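Local coordinates for protein oxidized polyvinyl alcohol hydrolase (Pseudomonas sp. VM15C, PDB 3WWC) that hydrolyses beta-diketones such as 4,6-nonanedione and cleaves oxidized polyvinyl alcohol in the second step of polyvinyl alcohol degradation, at residues Met46-Ile51 with Gly147-Phe152; Pro67-Val72 with Asn127-Gly132. The protein carries 1 engineered substitution. One frame throughout, in Å; residues are numbered along the deposited sequence.

Contact 1. Residues Met46-Ile51 with Gly147-Phe152; sequences MKRAFI and GPDSSF
The antiparallel second strand of the alpha/beta-hydrolase sheet meets the first turn of helix 148-160 through R48, which reaches D149 and F152. The axes of the two segments come within 11.3 Å, and R48 and F152 span the distance. The arginine chain is bent at chi2 and chi3, and one face of its guanidinium is turned to F152, with F152 CD2 over its centre. The two planes are 39° apart. Further along the same ring, R48 CB makes a CH-pi contact over the face but offset toward the rim, 3.8 Å from the ring centroid. The rim of this ring, at CZ, lies 4.1 Å from F50 CD1.

The salt bridge is buried. Both R48 NH1 and R48 NH2 point end-on at the single oxygen D149 OD1, which lies in the guanidinium plane. The NH2 to OD1 bond is 2.8 Å and the NH1 to OD1 bond is 2.9 Å. D149 OD2 has its own partner, F130 N, and R48 NH2 also bonds V101 O, so the charged pair is held from outside as well. One water accepts from R48 NH1 at 2.8 Å and donates to P148 O at 3.2 Å.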
# COMPACT_ATOMS: atom_id res chain seq x y z
N MET A 46 19.23 3.97 9.33
CA MET A 46 18.15 4.68 10.01
C MET A 46 17.73 3.88 11.23
O MET A 46 18.07 2.71 11.35
CB MET A 46 16.94 4.81 9.08
CG MET A 46 17.24 5.63 7.81
SD MET A 46 15.75 5.74 6.70
CE MET A 46 15.00 6.89 7.36
N LYS A 47 17.02 4.54 12.15
CA LYS A 47 16.46 3.88 13.32
C LYS A 47 14.97 4.02 13.09
O LYS A 47 14.46 5.14 13.00
CB LYS A 47 16.79 4.62 14.56
CG LYS A 47 18.25 4.82 14.57
CD LYS A 47 18.89 3.80 15.33
CE LYS A 47 19.51 4.57 16.48
NZ LYS A 47 20.54 3.79 17.21
N ARG A 48 14.31 2.87 13.02
CA ARG A 48 12.89 2.82 12.74
C ARG A 48 12.04 2.29 13.88
O ARG A 48 12.54 1.66 14.82
CB ARG A 48 12.68 1.93 11.49
CG ARG A 48 13.50 2.30 10.31
CD ARG A 48 13.17 3.71 9.77
NE ARG A 48 11.76 3.90 9.44
CZ ARG A 48 11.27 3.77 8.21
NH1 ARG A 48 12.08 3.46 7.18
NH2 ARG A 48 9.97 3.94 8.03
N ALA A 49 10.73 2.50 13.79
CA ALA A 49 9.83 2.02 14.80
C ALA A 49 8.63 1.37 14.15
O ALA A 49 8.29 1.67 12.99
CB ALA A 49 9.33 3.18 15.71
N PHE A 50 7.98 0.52 14.92
CA PHE A 50 6.78 -0.16 14.44
C PHE A 50 6.03 -0.72 15.62
O PHE A 50 6.60 -0.86 16.72
CB PHE A 50 7.13 -1.29 13.45
CG PHE A 50 8.08 -2.35 13.99
CD1 PHE A 50 9.46 -2.18 13.86
CD2 PHE A 50 7.59 -3.50 14.62
CE1 PHE A 50 10.36 -3.16 14.37
CE2 PHE A 50 8.47 -4.47 15.13
CZ PHE A 50 9.85 -4.31 15.00
N ILE A 51 4.75 -1.00 15.43
CA ILE A 51 3.90 -1.46 16.53
C ILE A 51 3.35 -2.83 16.19
O ILE A 51 2.84 -3.07 15.08
CB ILE A 51 2.75 -0.46 16.75
CG1 ILE A 51 3.33 0.92 17.10
CG2 ILE A 51 1.84 -0.90 17.91
CD1 ILE A 51 2.27 2.08 17.15
N GLY A 147 14.27 1.11 -2.37
CA GLY A 147 14.21 2.17 -1.35
C GLY A 147 14.19 1.62 0.06
O GLY A 147 13.84 0.47 0.27
N PRO A 148 14.45 2.46 1.06
CA PRO A 148 14.51 1.99 2.44
C PRO A 148 13.24 1.62 3.17
O PRO A 148 13.33 0.97 4.18
CB PRO A 148 15.34 3.06 3.17
CG PRO A 148 15.25 4.28 2.30
CD PRO A 148 14.90 3.86 0.89
N ASP A 149 12.07 2.03 2.67
CA ASP A 149 10.88 1.59 3.35
C ASP A 149 10.54 0.16 2.91
O ASP A 149 10.23 -0.68 3.77
CB ASP A 149 9.68 2.53 3.04
CG ASP A 149 9.52 3.61 4.08
OD1 ASP A 149 9.96 3.42 5.24
OD2 ASP A 149 8.92 4.66 3.78
N SER A 150 10.58 -0.11 1.60
CA SER A 150 10.27 -1.45 1.12
C SER A 150 11.17 -2.48 1.81
O SER A 150 10.69 -3.54 2.25
CB SER A 150 10.41 -1.48 -0.41
OG SER A 150 10.17 -2.79 -0.93
N SER A 151 12.48 -2.18 1.90
CA SER A 151 13.37 -3.15 2.57
C SER A 151 13.17 -3.21 4.08
O SER A 151 13.26 -4.29 4.69
CB SER A 151 14.84 -2.86 2.23
OG SER A 151 15.20 -1.54 2.60
N PHE A 152 12.83 -2.09 4.71
CA PHE A 152 12.61 -2.10 6.14
C PHE A 152 11.43 -2.98 6.45
O PHE A 152 11.47 -3.74 7.39
CB PHE A 152 12.29 -0.65 6.58
CG PHE A 152 11.56 -0.54 7.89
CD1 PHE A 152 11.95 -1.25 9.03
CD2 PHE A 152 10.46 0.32 7.99
CE1 PHE A 152 11.25 -1.10 10.24
CE2 PHE A 152 9.77 0.47 9.21
CZ PHE A 152 10.17 -0.25 10.34
O HOH W 1 14.67 2.39 6.76

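Contact 2. Residues Pro67-Val72 with Asn127-Gly132; sequences PMTGSV and NPWFEG. With BUA (butanoic acid), chain C.
S71 OG, packed 3.4 Å from P128 CG, has two polar partners: it donates to butanoic acid O1 at 2.7 Å and is hydrogen-bonded to W126 NE1. H303 NE2 also bonds the acid. This is the ligand pocket, beside A177, an engineered alanine at the position assigned by similarity to the charge relay system. The loop after strand 62-68 is where alpha/beta-hydrolases commonly form the oxyanion hole, and the grip of S71 on an acid oxygen is consistent with that.

W129 ties to the same loop. W129 NE1 donates to T69 O at 2.8 Å, with an N-H...O angle of 157°. T69 O lies near the indole plane, while the donor is tilted from the carbonyl plane. The T69 side chain has a different partner: OG1 is hydrogen-bonded to E73 O.

M68 covers one face of the indole. M68 SD stands almost straight above the six-membered ring, 4.3 Å from its centroid, in a Met-aromatic contact. The torsions explain this: CG is anti to the carbonyl carbon (chi1 -67°), and an extended chi2 carries SD out over the ring. M68 CB packs 3.6 Å from W129 CZ2. An alanine in place of W129 would probably leave T69 O without its indole donor and open a gap beside M68 where the ring had lain.

The indole also touches P100 of strand 96-100 and S178 of helix 178-189. P128 and M68 rest on that helix too, at S178 and T183. The contact thus joins the end of central strand 62-68 to the loop that precedes helix 148-160.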
# COMPACT_ATOMS: atom_id res chain seq x y z
N PRO A 67 -0.47 -2.49 8.04
CA PRO A 67 -1.20 -1.30 7.60
C PRO A 67 -0.35 -0.06 7.65
O PRO A 67 0.47 0.14 8.59
CB PRO A 67 -2.34 -1.24 8.62
CG PRO A 67 -1.67 -1.74 9.91
CD PRO A 67 -0.85 -2.88 9.42
N MET A 68 -0.55 0.79 6.65
CA MET A 68 0.21 2.05 6.58
C MET A 68 -0.70 3.24 6.49
O MET A 68 -1.63 3.26 5.69
CB MET A 68 1.12 2.03 5.36
CG MET A 68 2.18 0.98 5.53
SD MET A 68 3.23 0.78 4.05
CE MET A 68 2.15 -0.03 2.99
N THR A 69 -0.41 4.25 7.30
CA THR A 69 -1.15 5.50 7.23
C THR A 69 -0.73 6.30 6.00
O THR A 69 0.14 5.87 5.21
CB THR A 69 -0.88 6.29 8.53
OG1 THR A 69 -1.83 7.37 8.59
CG2 THR A 69 0.56 6.85 8.57
N GLY A 70 -1.35 7.46 5.86
CA GLY A 70 -1.06 8.33 4.72
C GLY A 70 -0.20 9.53 5.08
O GLY A 70 0.80 9.43 5.79
N SER A 71 -0.60 10.68 4.55
CA SER A 71 0.17 11.92 4.76
C SER A 71 -0.13 12.69 5.99
O SER A 71 0.77 13.28 6.57
CB SER A 71 -0.05 12.84 3.56
OG SER A 71 0.47 12.24 2.37
N VAL A 72 -1.39 12.64 6.45
CA VAL A 72 -1.77 13.44 7.62
C VAL A 72 -2.21 12.66 8.85
O VAL A 72 -2.04 13.15 9.97
CB VAL A 72 -2.84 14.43 7.24
CG1 VAL A 72 -3.39 15.12 8.48
CG2 VAL A 72 -2.27 15.42 6.22
N ASN A 127 7.15 12.85 0.97
CA ASN A 127 7.83 12.53 2.24
C ASN A 127 7.29 11.47 3.21
O ASN A 127 8.07 10.94 3.98
CB ASN A 127 8.03 13.84 3.03
CG ASN A 127 9.28 13.84 3.87
OD1 ASN A 127 10.31 13.32 3.48
ND2 ASN A 127 9.19 14.47 5.03
N PRO A 128 5.97 11.16 3.22
CA PRO A 128 5.50 10.16 4.19
C PRO A 128 6.17 8.79 4.13
O PRO A 128 6.47 8.18 5.17
CB PRO A 128 4.00 10.04 3.90
CG PRO A 128 3.61 11.50 3.46
CD PRO A 128 4.85 11.86 2.56
N TRP A 129 6.38 8.30 2.90
CA TRP A 129 7.00 7.00 2.69
C TRP A 129 7.91 7.14 1.48
O TRP A 129 7.73 8.01 0.65
CB TRP A 129 5.96 5.91 2.35
CG TRP A 129 4.83 5.73 3.39
CD1 TRP A 129 3.53 6.21 3.29
CD2 TRP A 129 4.91 5.03 4.63
NE1 TRP A 129 2.82 5.86 4.42
CE2 TRP A 129 3.63 5.13 5.26
CE3 TRP A 129 5.93 4.34 5.30
CZ2 TRP A 129 3.36 4.56 6.51
CZ3 TRP A 129 5.68 3.77 6.53
CH2 TRP A 129 4.39 3.87 7.14
N PHE A 130 8.87 6.21 1.36
CA PHE A 130 9.75 6.21 0.19
C PHE A 130 8.97 5.37 -0.84
O PHE A 130 9.23 4.19 -1.07
CB PHE A 130 11.09 5.56 0.60
CG PHE A 130 11.81 6.31 1.74
CD1 PHE A 130 12.23 7.61 1.54
CD2 PHE A 130 12.01 5.72 2.99
CE1 PHE A 130 12.83 8.32 2.60
CE2 PHE A 130 12.61 6.41 4.02
CZ PHE A 130 13.02 7.72 3.83
N GLU A 131 8.02 6.05 -1.48
CA GLU A 131 7.06 5.39 -2.32
C GLU A 131 7.03 5.74 -3.80
O GLU A 131 6.22 5.17 -4.54
CB GLU A 131 5.62 5.53 -1.71
CG GLU A 131 5.15 6.90 -1.06
CD GLU A 131 4.62 7.96 -2.02
OE1 GLU A 131 5.27 8.24 -3.05
OE2 GLU A 131 3.55 8.55 -1.71
N GLY A 132 7.93 6.61 -4.25
CA GLY A 132 7.93 6.91 -5.68
C GLY A 132 9.13 7.81 -5.98
O GLY A 132 9.45 8.69 -5.18
C1 BUA C . 0.53 12.72 -3.38
C2 BUA C . -0.70 12.16 -2.66
C3 BUA C . -0.26 11.53 -1.34
C4 BUA C . -1.48 11.05 -0.53
O1 BUA C . -1.37 11.08 0.71
O2 BUA C . -2.44 10.60 -1.19

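Both contacts are buried, and both start from the same mixed sheet. Contact 1 uses the antiparallel strand 46-53 near one side of the sheet and lies away from the annotated sites. Contact 2 uses the end of strand 62-68, nearer the centre of the chain, and reaches the bound acid. Their chemistry differs accordingly. Contact 1 pairs opposite charges against an aromatic ring, while contact 2 relies on one neutral indole bond, a sulfur-aromatic contact and ligand binding. Their centres are 12 Å apart and they touch: D149 and P148 of contact 1 meet F130 of contact 2.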